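ATP synthase subunit s, mitochondrial (Bos taurus, PDB 3DZE) regulates mitochondrial ATP synthase as coupling factor B, being necessary for its proton conduction and blocking a proton leak through an alternative exit pathway. Local coordinates at residues A[23-28]-A[52-57]; A[88-93]-A[114-119]; A[76-81]-A[100-105]. The protein carries 1 engineered substitution. All coordinates share one frame; numbering follows the deposited sequence.

Contact 1 lies at the N-terminal end of the fold, where helix 23-33 of the N-terminal domain meets the loop of the first leucine-rich repeat; its centre is about 19 Å from that of contact 2 and about 20 Å from that of contact 3. Contact 2 joins neighbouring parallel strands of the sheet, and contact 3 joins a 3-10 segment of the second repeat to helix 100-107 of the third. Contact 1 closes before the others open, whereas the segments of contacts 2 and 3 alternate. Their centres are about 13 Å apart, and L92, L103 and M119 pack between sheet and helix. A27 against H80 ties the N-terminal domain to the repeats.

Contact 1 (A[23-28]-A[52-57]); sequences PDRAAS and HLPTGP
The first turns of helix 23-33 face an irregular loop, H52 to P57, and the backbones stay well apart, S28 and L53 being nearest with their CA atoms 8.0 Å from each other. R25 and L53 bridge much of this gap. The arginine chain leaves the helix with CG anti to the backbone N (chi1 179°) and bends at chi2, which carries the guanidinium out to the loop. There L53 CB lies over one face of the group, offset toward its rim and 3.7 Å from R25 NH2, while the carbonyl of P54 comes to the guanidinium edge. R25 NH1 is modelled too close to that oxygen for the detail to be trusted. Nearer the helix, S28 CB meets L53 CD2 at 4.1 Å, a loose apolar touch. S28 OG turns back to its own helix and bonds D24 O at 2.7 Å, reaching it from the opposite face to S28 N, and also bonds Y40 OH. R25 NE is paired in a salt bridge with E29 on the same helix. Y40 of strand 37-40 packs against both L53 and P54. The N-terminal domain thus meets the first leucine-rich repeat through a long cationic side chain laid over L53, its edge at the P54 carbonyl, and through the S28-L53 touch, with E29 probably steadying the charge and the buried serine hydroxyl satisfied by D24 and Y40.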
# COMPACT_ATOMS: atom_id res chain seq x y z
N PRO A 23 10.29 -10.22 -6.77
CA PRO A 23 9.64 -9.22 -5.96
C PRO A 23 8.19 -9.54 -5.56
O PRO A 23 7.82 -9.29 -4.42
CB PRO A 23 9.70 -7.97 -6.85
CG PRO A 23 11.00 -8.13 -7.60
CD PRO A 23 11.04 -9.62 -7.89
N ASP A 24 7.38 -10.05 -6.49
CA ASP A 24 5.95 -10.28 -6.16
C ASP A 24 5.78 -11.33 -5.09
O ASP A 24 4.97 -11.13 -4.19
CB ASP A 24 5.13 -10.62 -7.41
CG ASP A 24 4.92 -9.41 -8.28
OD1 ASP A 24 3.91 -8.74 -8.17
OD2 ASP A 24 5.83 -9.13 -9.09
N ARG A 25 6.53 -12.40 -5.14
CA ARG A 25 6.45 -13.43 -4.10
C ARG A 25 6.98 -12.91 -2.79
O ARG A 25 6.39 -13.11 -1.75
CB ARG A 25 7.14 -14.71 -4.55
CG ARG A 25 7.10 -15.77 -3.47
CD ARG A 25 5.81 -16.05 -2.94
NE ARG A 25 5.83 -17.21 -2.12
CZ ARG A 25 5.20 -18.29 -2.49
NH1 ARG A 25 4.42 -18.27 -3.59
NH2 ARG A 25 5.22 -19.41 -1.74
N ALA A 26 8.10 -12.24 -2.80
CA ALA A 26 8.69 -11.71 -1.58
C ALA A 26 7.75 -10.69 -0.94
O ALA A 26 7.57 -10.68 0.28
CB ALA A 26 10.04 -11.09 -1.86
N ALA A 27 7.10 -9.84 -1.75
CA ALA A 27 6.16 -8.89 -1.22
C ALA A 27 4.90 -9.55 -0.70
O ALA A 27 4.32 -9.13 0.28
CB ALA A 27 5.81 -7.80 -2.27
N SER A 28 4.45 -10.62 -1.38
CA SER A 28 3.30 -11.38 -0.91
C SER A 28 3.57 -11.95 0.49
O SER A 28 2.71 -11.93 1.36
CB SER A 28 2.99 -12.53 -1.84
OG SER A 28 2.62 -12.10 -3.17
N HIS A 52 -0.57 -20.87 2.25
CA HIS A 52 -1.24 -21.27 1.03
C HIS A 52 -0.82 -20.49 -0.15
O HIS A 52 -1.42 -20.61 -1.21
CB HIS A 52 -2.73 -21.21 1.23
CG HIS A 52 -3.21 -22.13 2.26
ND1 HIS A 52 -4.42 -21.95 2.86
CD2 HIS A 52 -2.61 -23.14 2.90
CE1 HIS A 52 -4.64 -22.95 3.72
NE2 HIS A 52 -3.53 -23.70 3.77
N LEU A 53 0.18 -19.66 -0.04
CA LEU A 53 0.68 -18.95 -1.19
C LEU A 53 1.17 -19.97 -2.20
O LEU A 53 1.63 -21.08 -1.88
CB LEU A 53 1.85 -18.08 -0.78
CG LEU A 53 1.45 -16.80 -0.05
CD1 LEU A 53 2.72 -16.12 0.53
CD2 LEU A 53 0.71 -15.80 -1.00
N PRO A 54 0.99 -19.71 -3.51
CA PRO A 54 1.30 -20.72 -4.50
C PRO A 54 2.80 -21.03 -4.49
O PRO A 54 3.69 -20.20 -4.24
CB PRO A 54 0.95 -19.97 -5.82
CG PRO A 54 0.74 -18.54 -5.50
CD PRO A 54 0.52 -18.44 -4.06
N THR A 55 3.03 -22.26 -4.93
CA THR A 55 4.43 -22.72 -5.13
C THR A 55 4.73 -22.94 -6.63
O THR A 55 5.77 -23.58 -7.00
CB THR A 55 4.66 -24.02 -4.38
OG1 THR A 55 3.68 -24.93 -4.79
CG2 THR A 55 4.47 -23.97 -2.99
N GLY A 56 3.71 -22.66 -7.40
CA GLY A 56 3.69 -22.77 -8.88
C GLY A 56 4.27 -21.56 -9.58
O GLY A 56 3.78 -20.40 -9.28
N PRO A 57 5.08 -21.82 -10.69
CA PRO A 57 6.27 -21.42 -11.37
C PRO A 57 6.87 -20.15 -10.80
O PRO A 57 6.14 -19.23 -10.42
CB PRO A 57 5.83 -21.15 -12.87
CG PRO A 57 4.59 -21.95 -12.93
CD PRO A 57 3.91 -21.89 -11.63

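Contact 2 (A[88-93]-A[114-119]); sequences EKIRLC and KSMLEM
I90 and M116 cross at about a right angle, the methionine folding back toward I90 because its chain bends at both chi2 (-68°) and chi3 (-67°), which brings SD within 3.7 Å of I90 CD1. M119 does the reverse: its chain runs extended, and CE reaches L92 CD1 at 3.8 Å. On the face opposite I90 and M119, K89 and E118 cross obliquely, aliphatic carbons against carboxylate, with K89 CE 3.5 Å from E118 OE1 in one of two modelled conformers of E118; the ammonium remains beyond salt-bridge range, and OE1 bonds a Tris molecule, probably from the crystallisation liquor. Just before the strand, E88 and L117 lie side by side, E88 CD 4.0 Å from L117 CD1, while E88 OE1 bonds Q64. Two donors grip E88 O: E118 N, 2.9 Å away and nearly in line with the C=O, and L117 N, tilted from the carbonyl plane. I90 N bonds E118 O at 3.0 Å in parallel register. Such pairing is the core of a leucine-rich repeat sheet; it puts I90 and M119 on the buried face, with M116 folded against I90 from the preceding turn, and K89 and E118 on the other.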
# COMPACT_ATOMS: atom_id res chain seq x y z
N GLU A 88 -2.22 -2.18 -8.97
CA GLU A 88 -3.24 -1.23 -9.40
C GLU A 88 -4.10 -0.68 -8.28
O GLU A 88 -4.64 0.40 -8.40
CB GLU A 88 -4.10 -1.84 -10.49
CG GLU A 88 -3.30 -2.12 -11.75
CD GLU A 88 -4.06 -2.77 -12.81
OE1 GLU A 88 -5.15 -3.29 -12.65
OE2 GLU A 88 -3.44 -2.99 -13.86
N LYS A 89 -4.27 -1.48 -7.22
CA LYS A 89 -5.18 -1.17 -6.13
C LYS A 89 -4.51 -1.41 -4.80
O LYS A 89 -3.94 -2.48 -4.59
CB LYS A 89 -6.44 -2.08 -6.17
CG LYS A 89 -7.30 -1.93 -7.42
CD LYS A 89 -8.42 -2.96 -7.43
CE LYS A 89 -9.54 -2.66 -8.36
NZ LYS A 89 -10.50 -3.82 -8.57
N ILE A 90 -4.56 -0.42 -3.91
CA ILE A 90 -4.10 -0.59 -2.51
C ILE A 90 -5.14 -0.04 -1.59
O ILE A 90 -5.59 1.08 -1.70
CB ILE A 90 -2.77 0.17 -2.30
CG1 ILE A 90 -1.66 -0.37 -3.21
CG2 ILE A 90 -2.34 0.03 -0.82
CD1 ILE A 90 -0.33 0.41 -3.11
N ARG A 91 -5.51 -0.87 -0.60
CA ARG A 91 -6.32 -0.46 0.55
C ARG A 91 -5.50 -0.59 1.79
O ARG A 91 -4.95 -1.66 2.07
CB ARG A 91 -7.55 -1.35 0.61
CG ARG A 91 -8.30 -1.22 1.90
CD ARG A 91 -9.52 -2.16 1.74
NE ARG A 91 -10.51 -1.87 2.66
CZ ARG A 91 -11.69 -1.07 2.48
NH1 ARG A 91 -11.87 -0.14 1.47
NH2 ARG A 91 -12.47 -1.14 3.45
N LEU A 92 -5.48 0.49 2.55
CA LEU A 92 -4.85 0.57 3.87
C LEU A 92 -5.96 0.90 4.84
O LEU A 92 -6.51 1.98 4.81
CB LEU A 92 -3.76 1.66 3.91
CG LEU A 92 -2.68 1.54 2.84
CD1 LEU A 92 -1.70 2.73 2.92
CD2 LEU A 92 -1.93 0.19 2.91
N CYS A 93 -6.30 -0.05 5.70
CA CYS A 93 -7.44 0.10 6.62
C CYS A 93 -7.02 -0.33 8.01
O CYS A 93 -6.57 -1.46 8.19
CB CYS A 93 -8.61 -0.71 6.11
SG CYS A 93 -10.08 -0.63 7.19
N LYS A 114 3.50 4.54 -12.10
CA LYS A 114 3.06 4.08 -13.46
C LYS A 114 1.85 3.26 -13.39
O LYS A 114 1.04 3.31 -14.33
CB LYS A 114 4.22 3.31 -14.10
CG LYS A 114 5.38 4.18 -14.46
CD LYS A 114 6.67 3.33 -14.58
CE LYS A 114 7.90 4.19 -14.83
NZ LYS A 114 9.08 3.39 -14.91
N SER A 115 1.65 2.40 -12.39
CA SER A 115 0.60 1.40 -12.36
C SER A 115 -0.63 1.76 -11.53
O SER A 115 -1.73 1.20 -11.81
CB SER A 115 1.16 0.09 -11.90
OG SER A 115 1.62 0.17 -10.56
N MET A 116 -0.51 2.58 -10.52
CA MET A 116 -1.56 2.71 -9.56
C MET A 116 -2.77 3.40 -10.10
O MET A 116 -2.71 4.51 -10.68
CB MET A 116 -1.04 3.49 -8.34
CG MET A 116 -0.31 2.62 -7.36
SD MET A 116 -1.38 1.42 -6.49
CE MET A 116 -2.38 2.55 -5.53
N LEU A 117 -3.93 2.80 -9.85
CA LEU A 117 -5.24 3.28 -10.28
C LEU A 117 -6.18 3.64 -9.17
O LEU A 117 -7.02 4.51 -9.31
CB LEU A 117 -5.96 2.25 -11.18
CG LEU A 117 -5.12 1.79 -12.41
CD1 LEU A 117 -5.94 0.71 -13.15
CD2 LEU A 117 -4.81 2.99 -13.31
N GLU A 118 -6.11 2.93 -8.05
CA GLU A 118 -7.09 3.08 -6.97
C GLU A 118 -6.39 2.94 -5.64
O GLU A 118 -5.61 2.02 -5.40
CB GLU A 118 -8.12 1.94 -7.11
CG GLU A 118 -8.98 1.69 -5.96
CD GLU A 118 -9.90 0.46 -6.10
OE1 GLU A 118 -10.63 0.44 -7.13
OE2 GLU A 118 -9.90 -0.37 -5.20
N MET A 119 -6.70 3.87 -4.73
CA MET A 119 -6.18 3.79 -3.36
C MET A 119 -7.26 4.14 -2.39
O MET A 119 -8.09 5.00 -2.61
CB MET A 119 -4.98 4.67 -3.24
CG MET A 119 -4.18 4.33 -1.95
SD MET A 119 -2.57 5.02 -2.02
CE MET A 119 -1.91 4.35 -0.48

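Contact 3 (A[76-81]-A[100-105]); sequences IGFDHM and DGCLER. With CD (cadmium ion), chain C.
D79 and R105, the latter in one of two modelled conformers, form a salt bridge between two successive leucine-rich repeats, joining the 3-10 segment 76-81 of the second to helix 100-107 of the third. In this conformer R105 NH1 donates to the syn lone pair of D79 OD1 at 3.0 Å, somewhat bent at 145° and tilted from the guanidinium plane, with the carboxylate and guanidinium planes 65° apart. A water donates to D79 OD2 and accepts a weak bond from R105 NH1, bridging the pair a second time. The arginine chain starts out extended from its backbone N (chi1 -174°) and bends at chi3, which turns its head across the aspartate. Without the carboxylate, as with an alanine here, R105 would probably lose its charged mate and be freer to swing away from the 3-10 segment. I76 CD1 lies over one guanidinium face, a loosely defined contact. Lower on the same chain, R105 CD rests against F78 CB at 4.0 Å. F78 is directed toward the helix from its CA, and its ring meets C102 obliquely, C102 CB lying 3.7 Å from F78 CE2; the cysteine sulfur adds a sulfur-aromatic contact, again oblique. W30 of helix 23-33 meets the same ring edge-to-face and stacks on H80, so W30 of the N-terminal domain packs on the F78 and H80 side of the segment. H80 ND1 in turn bonds G77 O, which also accepts from H80 N, holding the imidazole in a fixed orientation. C102 SG binds a cadmium ion, whose other ligands here are three waters, with C102 SG 2.6 Å from the metal.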
# COMPACT_ATOMS: atom_id res chain seq x y z
N ILE A 76 9.93 0.80 6.41
CA ILE A 76 10.79 -0.03 5.64
C ILE A 76 10.21 -1.14 5.00
O ILE A 76 10.71 -1.65 3.96
CB ILE A 76 12.05 -0.66 6.72
CG1 ILE A 76 12.75 0.48 7.24
CG2 ILE A 76 12.81 -1.63 5.92
CD1 ILE A 76 12.86 1.81 5.98
N GLY A 77 9.13 -1.66 5.50
CA GLY A 77 8.42 -2.75 4.88
C GLY A 77 8.04 -2.44 3.43
O GLY A 77 8.03 -3.29 2.59
N PHE A 78 7.70 -1.16 3.20
CA PHE A 78 7.26 -0.75 1.89
C PHE A 78 8.34 -0.81 0.85
O PHE A 78 8.06 -0.74 -0.36
CB PHE A 78 6.60 0.61 1.98
CG PHE A 78 5.28 0.61 2.68
CD1 PHE A 78 4.18 0.09 2.06
CD2 PHE A 78 5.12 1.13 3.90
CE1 PHE A 78 2.96 0.07 2.68
CE2 PHE A 78 3.93 1.09 4.53
CZ PHE A 78 2.82 0.57 3.97
N ASP A 79 9.59 -1.00 1.24
CA ASP A 79 10.67 -1.28 0.29
C ASP A 79 10.43 -2.56 -0.48
O ASP A 79 10.97 -2.75 -1.59
CB ASP A 79 12.03 -1.21 0.93
CG ASP A 79 12.45 0.19 1.39
OD1 ASP A 79 11.82 1.20 1.00
OD2 ASP A 79 13.43 0.27 2.10
N HIS A 80 9.60 -3.44 0.03
CA HIS A 80 9.23 -4.65 -0.75
C HIS A 80 8.43 -4.26 -2.00
O HIS A 80 8.25 -5.09 -2.89
CB HIS A 80 8.31 -5.59 0.08
CG HIS A 80 8.98 -6.36 1.16
ND1 HIS A 80 9.06 -5.91 2.46
CD2 HIS A 80 9.63 -7.55 1.14
CE1 HIS A 80 9.70 -6.87 3.18
NE2 HIS A 80 10.07 -7.84 2.39
N MET A 81 7.90 -3.09 -2.05
CA MET A 81 7.08 -2.64 -3.21
C MET A 81 7.96 -2.21 -4.37
O MET A 81 7.45 -1.99 -5.46
CB MET A 81 6.17 -1.49 -2.81
CG MET A 81 5.19 -1.74 -1.70
SD MET A 81 3.92 -2.83 -1.97
CE MET A 81 2.92 -1.92 -3.19
N ASP A 100 2.72 9.37 7.62
CA ASP A 100 2.94 10.14 6.40
C ASP A 100 4.17 9.68 5.64
O ASP A 100 4.19 9.65 4.41
CB ASP A 100 3.06 11.62 6.73
CG ASP A 100 1.79 12.26 7.15
OD1 ASP A 100 0.69 11.73 6.87
OD2 ASP A 100 1.89 13.38 7.78
N GLY A 101 5.23 9.36 6.37
CA GLY A 101 6.46 8.88 5.74
C GLY A 101 6.27 7.61 4.95
O GLY A 101 6.94 7.41 3.92
N CYS A 102 5.34 6.76 5.33
CA CYS A 102 5.01 5.55 4.60
C CYS A 102 4.40 5.90 3.24
O CYS A 102 4.73 5.34 2.20
CB CYS A 102 4.07 4.67 5.38
SG CYS A 102 4.64 4.15 7.04
N LEU A 103 3.45 6.84 3.29
CA LEU A 103 2.80 7.31 2.07
C LEU A 103 3.78 8.03 1.14
O LEU A 103 3.73 7.87 -0.06
CB LEU A 103 1.59 8.18 2.41
CG LEU A 103 0.50 7.48 3.23
CD1 LEU A 103 -0.66 8.47 3.50
CD2 LEU A 103 -0.04 6.24 2.56
N GLU A 104 4.68 8.80 1.74
CA GLU A 104 5.72 9.48 0.97
C GLU A 104 6.61 8.46 0.27
O GLU A 104 6.86 8.61 -0.93
CB GLU A 104 6.50 10.40 1.86
CG GLU A 104 5.77 11.58 2.27
CD GLU A 104 6.40 12.34 3.50
OE1 GLU A 104 7.29 11.85 4.13
OE2 GLU A 104 5.88 13.45 3.71
N ARG A 105 7.04 7.45 0.97
CA ARG A 105 7.87 6.37 0.44
C ARG A 105 7.20 5.74 -0.73
O ARG A 105 7.78 5.58 -1.81
CB ARG A 105 8.07 5.22 1.63
CG ARG A 105 9.04 4.10 1.21
CD ARG A 105 9.49 3.27 2.44
NE ARG A 105 10.31 4.03 3.30
CZ ARG A 105 11.59 4.31 3.22
NH1 ARG A 105 12.32 3.80 2.32
NH2 ARG A 105 12.10 5.09 4.08
CD CD C . 6.58 5.62 7.82
O HOH W 1 15.20 2.28 1.82
O HOH W 2 7.30 4.85 10.10
O HOH W 3 6.06 7.57 8.45
O HOH W 4 8.65 5.86 6.64